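PDB 2YZ8: obscurin, which probably serves as a giant muscle scaffold and signalling protein with RhoGEF and kinase functions, the present domain being one of its many Ig-like modules. Local coordinates for residues C30-S33 against P38-W41; L63-R68 against G76-S81. All coordinates share one frame; numbering follows the deposited sequence.

Contact 1: residues C30-S33 against P38-W41; sequences CVLS and PVKW
Cys30 meets the indole of Trp41 through its sulfur. SG lies 4.0 Å from CH2 of Trp41, at the far end of the six-membered ring. Its approach is oblique: SG is 4.9 Å from the centroid of that ring and 50° off the ring normal. On Cys30, SG sits between the backbone N and the carbonyl carbon (chi1 61°), which aims the sulfur across the gap between the two strands. On Trp41 the long indole makes up the distance, because its CB does not point straight at segment 30-33. A second, purely aliphatic touch lies further along. There Leu32 and Val39 pass each other head to tail, with CD1 of Leu32 4.2 Å from CG1 of Val39. No hydrogen bond joins the two segments. Phe11, Leu15 and Leu63 close round these side chains. Cys80 touches both Cys30 and Trp41, but its SG stands 4.1 Å from SG of Cys30, too far for a disulfide, so no bond joins the pair in this model. A pair of core cysteines, often bridged, packed on a tryptophan is the textbook core of the immunoglobulin fold, here an I-set domain, with strands 26-32 and 40-43 in opposing sheets.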
ATOM      1  N   CYS A  30       2.408   4.155   4.869  1.00 17.25           N
ATOM      2  CA  CYS A  30       2.503   5.610   4.775  1.00 17.28           C
ATOM      3  C   CYS A  30       1.837   6.265   5.981  1.00 16.93           C
ATOM      4  O   CYS A  30       1.231   5.581   6.812  1.00 17.30           O
ATOM      5  CB  CYS A  30       1.930   6.140   3.450  1.00 16.97           C
ATOM      6  SG  CYS A  30       0.183   5.778   3.163  1.00 18.20           S
ATOM      7  N   VAL A  31       1.968   7.585   6.093  1.00 16.72           N
ATOM      8  CA  VAL A  31       1.490   8.303   7.280  1.00 16.70           C
ATOM      9  C   VAL A  31       0.741   9.583   6.909  1.00 16.61           C
ATOM     10  O   VAL A  31       1.196  10.353   6.060  1.00 15.92           O
ATOM     11  CB  VAL A  31       2.663   8.656   8.236  1.00 16.95           C
ATOM     12  CG1 VAL A  31       2.152   9.339   9.495  1.00 17.09           C
ATOM     13  CG2 VAL A  31       3.467   7.414   8.610  1.00 17.43           C
ATOM     14  N   LEU A  32      -0.407   9.796   7.549  1.00 16.60           N
ATOM     15  CA  LEU A  32      -1.204  11.014   7.377  1.00 17.03           C
ATOM     16  C   LEU A  32      -0.802  12.084   8.395  1.00 17.01           C
ATOM     17  O   LEU A  32      -0.186  11.775   9.418  1.00 17.03           O
ATOM     18  CB  LEU A  32      -2.696  10.698   7.563  1.00 17.34           C
ATOM     19  CG  LEU A  32      -3.397   9.748   6.592  1.00 17.95           C
ATOM     20  CD1 LEU A  32      -4.680   9.192   7.235  1.00 17.35           C
ATOM     21  CD2 LEU A  32      -3.692  10.422   5.261  1.00 17.74           C
ATOM     22  N   SER A  33      -1.174  13.335   8.120  1.00 17.23           N
ATOM     23  CA  SER A  33      -0.881  14.468   9.017  1.00 17.11           C
ATOM     24  C   SER A  33      -1.815  14.539  10.226  1.00 17.23           C
ATOM     25  O   SER A  33      -1.555  15.282  11.181  1.00 16.89           O
ATOM     26  CB  SER A  33      -0.910  15.793   8.247  1.00 17.03           C
ATOM     27  OG  SER A  33      -2.144  15.966   7.575  1.00 17.13           O
ATOM     28  N   PRO A  38     -12.080   7.435   5.535  1.00 16.35           N
ATOM     29  CA  PRO A  38     -11.329   6.304   4.993  1.00 16.30           C
ATOM     30  C   PRO A  38     -10.329   6.683   3.893  1.00 16.37           C
ATOM     31  O   PRO A  38     -10.531   7.650   3.159  1.00 16.13           O
ATOM     32  CB  PRO A  38     -12.431   5.417   4.414  1.00 16.35           C
ATOM     33  CG  PRO A  38     -13.462   6.380   3.944  1.00 16.56           C
ATOM     34  CD  PRO A  38     -13.381   7.594   4.855  1.00 16.54           C
ATOM     35  N   VAL A  39      -9.248   5.919   3.798  1.00 16.17           N
ATOM     36  CA  VAL A  39      -8.326   6.070   2.689  1.00 16.15           C
ATOM     37  C   VAL A  39      -8.662   5.015   1.639  1.00 15.72           C
ATOM     38  O   VAL A  39      -9.319   4.016   1.940  1.00 15.10           O
ATOM     39  CB  VAL A  39      -6.847   5.963   3.134  1.00 16.57           C
ATOM     40  CG1 VAL A  39      -6.498   7.101   4.108  1.00 16.82           C
ATOM     41  CG2 VAL A  39      -6.561   4.597   3.756  1.00 17.32           C
ATOM     42  N   LYS A  40      -8.238   5.258   0.405  1.00 15.42           N
ATOM     43  CA  LYS A  40      -8.387   4.277  -0.659  1.00 15.46           C
ATOM     44  C   LYS A  40      -7.006   3.851  -1.128  1.00 15.69           C
ATOM     45  O   LYS A  40      -6.117   4.687  -1.292  1.00 15.25           O
ATOM     46  CB  LYS A  40      -9.204   4.850  -1.820  1.00 15.32           C
ATOM     47  CG  LYS A  40     -10.646   5.208  -1.443  1.00 15.85           C
ATOM     48  N   TRP A  41      -6.828   2.548  -1.307  1.00 16.28           N
ATOM     49  CA  TRP A  41      -5.603   1.992  -1.872  1.00 17.18           C
ATOM     50  C   TRP A  41      -5.857   1.512  -3.299  1.00 17.88           C
ATOM     51  O   TRP A  41      -6.946   1.017  -3.612  1.00 18.07           O
ATOM     52  CB  TRP A  41      -5.107   0.824  -1.022  1.00 17.41           C
ATOM     53  CG  TRP A  41      -4.554   1.208   0.328  1.00 16.81           C
ATOM     54  CD1 TRP A  41      -5.246   1.338   1.494  1.00 16.39           C
ATOM     55  CD2 TRP A  41      -3.180   1.473   0.644  1.00 16.45           C
ATOM     56  NE1 TRP A  41      -4.393   1.677   2.519  1.00 15.71           N
ATOM     57  CE2 TRP A  41      -3.119   1.767   2.024  1.00 16.62           C
ATOM     58  CE3 TRP A  41      -1.998   1.495  -0.105  1.00 16.81           C
ATOM     59  CZ2 TRP A  41      -1.918   2.077   2.672  1.00 16.61           C
ATOM     60  CZ3 TRP A  41      -0.804   1.801   0.539  1.00 16.69           C
ATOM     61  CH2 TRP A  41      -0.775   2.095   1.915  1.00 16.41           C
TER

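Contact 2: residues L63-R68 against G76-S81; sequences LELVVR and GRYSCS
Tyr78 brings the one aromatic ring of this contact against Leu65 and Val67. Neither aliphatic side chain sits squarely on a face or at an edge; both come in obliquely. Leu65 crosses the tyrosine at about a right angle, and its CD2 lies 3.7 Å from CD1 of Tyr78. The same methyl is 4.1 Å from CE1 of Tyr78, so it rests beside one flank of the ring. With CG of Leu65 turned away from its own N (chi1 171°), the branch reaches across to that flank. Val67 comes from the opposite direction to Tyr78 and meets the outer end of the ring. Its CG2 is 4.3 Å from CE1 of Tyr78, and its CG1 is 4.0 Å from OH of Tyr78. The ring of Tyr43 also meets Tyr78, with the planes at about 45°. At the other end of the contact, CD1 of Leu63 lies 3.9 Å from SG of Cys80. No hydrogen bond crosses between the segments. The Tyr78 hydroxyl is hydrogen-bonded instead to O of Asp74, four residues earlier, as in the tyrosine corner of Greek-key proteins. The contact is therefore apolar, while its one buried hydroxyl is satisfied by the loop backbone leading into its strand.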
ATOM      1  N   LEU A  63      -0.833   4.222   8.130  1.00 22.00           N
ATOM      2  CA  LEU A  63      -1.602   3.436   7.174  1.00 21.80           C
ATOM      3  C   LEU A  63      -0.755   2.290   6.638  1.00 20.70           C
ATOM      4  O   LEU A  63       0.441   2.445   6.398  1.00 20.68           O
ATOM      5  CB  LEU A  63      -2.072   4.316   6.012  1.00 22.28           C
ATOM      6  CG  LEU A  63      -3.024   5.467   6.347  1.00 23.00           C
ATOM      7  CD1 LEU A  63      -3.141   6.384   5.147  1.00 23.12           C
ATOM      8  CD2 LEU A  63      -4.389   4.951   6.785  1.00 22.99           C
ATOM      9  N   GLU A  64      -1.391   1.142   6.441  1.00 19.70           N
ATOM     10  CA  GLU A  64      -0.675  -0.072   6.087  1.00 18.50           C
ATOM     11  C   GLU A  64      -1.500  -0.917   5.110  1.00 17.44           C
ATOM     12  O   GLU A  64      -2.693  -1.150   5.333  1.00 17.35           O
ATOM     13  CB  GLU A  64      -0.383  -0.846   7.373  1.00 18.57           C
ATOM     14  CG  GLU A  64       0.390  -2.135   7.213  1.00 19.11           C
ATOM     15  CD  GLU A  64       0.574  -2.870   8.532  1.00 18.95           C
ATOM     16  OE1 GLU A  64       0.704  -4.110   8.510  1.00 19.84           O
ATOM     17  OE2 GLU A  64       0.588  -2.210   9.594  1.00 20.03           O
ATOM     18  N   LEU A  65      -0.858  -1.357   4.030  1.00 15.85           N
ATOM     19  CA  LEU A  65      -1.443  -2.331   3.105  1.00 14.30           C
ATOM     20  C   LEU A  65      -0.591  -3.591   3.098  1.00 13.54           C
ATOM     21  O   LEU A  65       0.610  -3.546   2.812  1.00 13.30           O
ATOM     22  CB  LEU A  65      -1.555  -1.777   1.672  1.00 14.31           C
ATOM     23  CG  LEU A  65      -1.947  -2.774   0.567  1.00 13.27           C
ATOM     24  CD1 LEU A  65      -3.438  -3.111   0.611  1.00 12.85           C
ATOM     25  CD2 LEU A  65      -1.548  -2.273  -0.821  1.00 13.49           C
ATOM     26  N   VAL A  66      -1.222  -4.712   3.413  1.00 12.46           N
ATOM     27  CA  VAL A  66      -0.549  -5.994   3.393  1.00 11.99           C
ATOM     28  C   VAL A  66      -0.981  -6.734   2.133  1.00 11.84           C
ATOM     29  O   VAL A  66      -2.170  -6.928   1.886  1.00 11.27           O
ATOM     30  CB  VAL A  66      -0.838  -6.822   4.677  1.00 11.72           C
ATOM     31  CG1 VAL A  66      -0.015  -8.101   4.690  1.00 11.28           C
ATOM     32  CG2 VAL A  66      -0.527  -5.996   5.916  1.00 11.51           C
ATOM     33  N   VAL A  67       0.004  -7.101   1.323  1.00 12.16           N
ATOM     34  CA  VAL A  67      -0.219  -7.894   0.121  1.00 12.73           C
ATOM     35  C   VAL A  67       0.287  -9.292   0.438  1.00 13.25           C
ATOM     36  O   VAL A  67       1.493  -9.515   0.510  1.00 13.66           O
ATOM     37  CB  VAL A  67       0.553  -7.322  -1.095  1.00 12.65           C
ATOM     38  CG1 VAL A  67       0.125  -8.022  -2.377  1.00 12.54           C
ATOM     39  CG2 VAL A  67       0.340  -5.819  -1.214  1.00 12.53           C
ATOM     40  N   ARG A  68      -0.636 -10.224   0.647  1.00 13.95           N
ATOM     41  CA  ARG A  68      -0.284 -11.577   1.060  1.00 14.49           C
ATOM     42  C   ARG A  68      -0.005 -12.480  -0.143  1.00 14.86           C
ATOM     43  O   ARG A  68      -0.379 -12.149  -1.271  1.00 14.94           O
ATOM     44  CB  ARG A  68      -1.380 -12.158   1.956  1.00 14.63           C
ATOM     45  CG  ARG A  68      -1.410 -11.525   3.343  1.00 15.39           C
ATOM     46  CD  ARG A  68      -2.635 -11.928   4.138  1.00 18.11           C
ATOM     47  NE  ARG A  68      -3.812 -11.167   3.730  1.00 19.19           N
ATOM     48  CZ  ARG A  68      -4.848 -10.904   4.515  1.00 19.26           C
ATOM     49  NH1 ARG A  68      -4.868 -11.323   5.773  1.00 20.29           N
ATOM     50  NH2 ARG A  68      -5.868 -10.207   4.042  1.00 20.08           N
ATOM     51  N   GLY A  76       4.351  -4.012  -9.078  1.00 18.94           N
ATOM     52  CA  GLY A  76       3.932  -2.842  -9.851  1.00 19.15           C
ATOM     53  C   GLY A  76       3.683  -1.655  -8.940  1.00 19.49           C
ATOM     54  O   GLY A  76       4.130  -1.630  -7.787  1.00 19.89           O
ATOM     55  N   ARG A  77       2.933  -0.682  -9.441  1.00 19.21           N
ATOM     56  CA  ARG A  77       2.682   0.541  -8.700  1.00 19.26           C
ATOM     57  C   ARG A  77       1.430   0.480  -7.814  1.00 19.09           C
ATOM     58  O   ARG A  77       0.330   0.156  -8.278  1.00 18.76           O
ATOM     59  CB  ARG A  77       2.575   1.718  -9.667  1.00 19.89           C
ATOM     60  CG  ARG A  77       2.308   3.040  -8.961  1.00 19.55           C
ATOM     61  CD  ARG A  77       2.646   4.204  -9.865  1.00 20.99           C
ATOM     62  NE  ARG A  77       4.056   4.225 -10.253  1.00 21.16           N
ATOM     63  CZ  ARG A  77       5.034   4.758  -9.525  1.00 20.49           C
ATOM     64  NH1 ARG A  77       4.778   5.319  -8.348  1.00 18.60           N
ATOM     65  NH2 ARG A  77       6.277   4.732  -9.981  1.00 19.86           N
ATOM     66  N   TYR A  78       1.615   0.812  -6.538  1.00 19.06           N
ATOM     67  CA  TYR A  78       0.510   0.955  -5.609  1.00 19.57           C
ATOM     68  C   TYR A  78       0.407   2.402  -5.150  1.00 20.13           C
ATOM     69  O   TYR A  78       1.404   3.123  -5.132  1.00 20.08           O
ATOM     70  CB  TYR A  78       0.724   0.057  -4.396  1.00 19.32           C
ATOM     71  CG  TYR A  78       0.615  -1.416  -4.690  1.00 19.21           C
ATOM     72  CD1 TYR A  78      -0.570  -2.111  -4.422  1.00 19.17           C
ATOM     73  CD2 TYR A  78       1.702  -2.129  -5.205  1.00 18.63           C
ATOM     74  CE1 TYR A  78      -0.679  -3.469  -4.685  1.00 18.77           C
ATOM     75  CE2 TYR A  78       1.607  -3.481  -5.468  1.00 18.59           C
ATOM     76  CZ  TYR A  78       0.415  -4.146  -5.205  1.00 18.70           C
ATOM     77  OH  TYR A  78       0.316  -5.481  -5.469  1.00 18.77           O
ATOM     78  N   SER A  79      -0.801   2.814  -4.763  1.00 19.97           N
ATOM     79  CA  SER A  79      -1.043   4.191  -4.352  1.00 20.51           C
ATOM     80  C   SER A  79      -2.037   4.239  -3.206  1.00 19.95           C
ATOM     81  O   SER A  79      -2.870   3.341  -3.063  1.00 19.38           O
ATOM     82  CB  SER A  79      -1.586   5.014  -5.517  1.00 20.40           C
ATOM     83  OG  SER A  79      -0.657   5.030  -6.588  1.00 24.35           O
ATOM     84  N   CYS A  80      -1.935   5.290  -2.397  1.00 20.00           N
ATOM     85  CA  CYS A  80      -2.898   5.540  -1.326  1.00 19.76           C
ATOM     86  C   CYS A  80      -3.437   6.946  -1.509  1.00 19.90           C
ATOM     87  O   CYS A  80      -2.693   7.859  -1.896  1.00 19.35           O
ATOM     88  CB  CYS A  80      -2.261   5.376   0.054  1.00 19.49           C
ATOM     89  SG  CYS A  80      -3.466   5.379   1.422  1.00 21.13           S
ATOM     90  N   SER A  81      -4.735   7.115  -1.261  1.00 19.72           N
ATOM     91  CA  SER A  81      -5.393   8.392  -1.502  1.00 19.96           C
ATOM     92  C   SER A  81      -6.379   8.755  -0.408  1.00 19.76           C
ATOM     93  O   SER A  81      -7.113   7.901   0.095  1.00 19.52           O
ATOM     94  CB  SER A  81      -6.108   8.376  -2.853  1.00 20.49           C
ATOM     95  OG  SER A  81      -7.193   7.470  -2.827  1.00 22.19           O
TER

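Both contacts are buried and bridge the two sheets of the sandwich. Contact 2 lies about 1 Å from the centre of the chain and contact 1 about 9 Å, measured centre to centre, so contact 1 is nearer one end of the core. They join the same pair of sheets: strands 26-32 and 62-67 are neighbours in one, and strands 40-43 and 76-82 in the other. Probable backbone hydrogen bonds tie them together, from Leu63 N to Cys30 O and from Ser81 N to Lys40 O. Val39 packing on Leu63 also connects them. Contact 1 adds a sulfur-aromatic touch to aliphatic packing; contact 2 sets two aliphatic side chains against one side of a phenol, plus a leucine-cysteine touch.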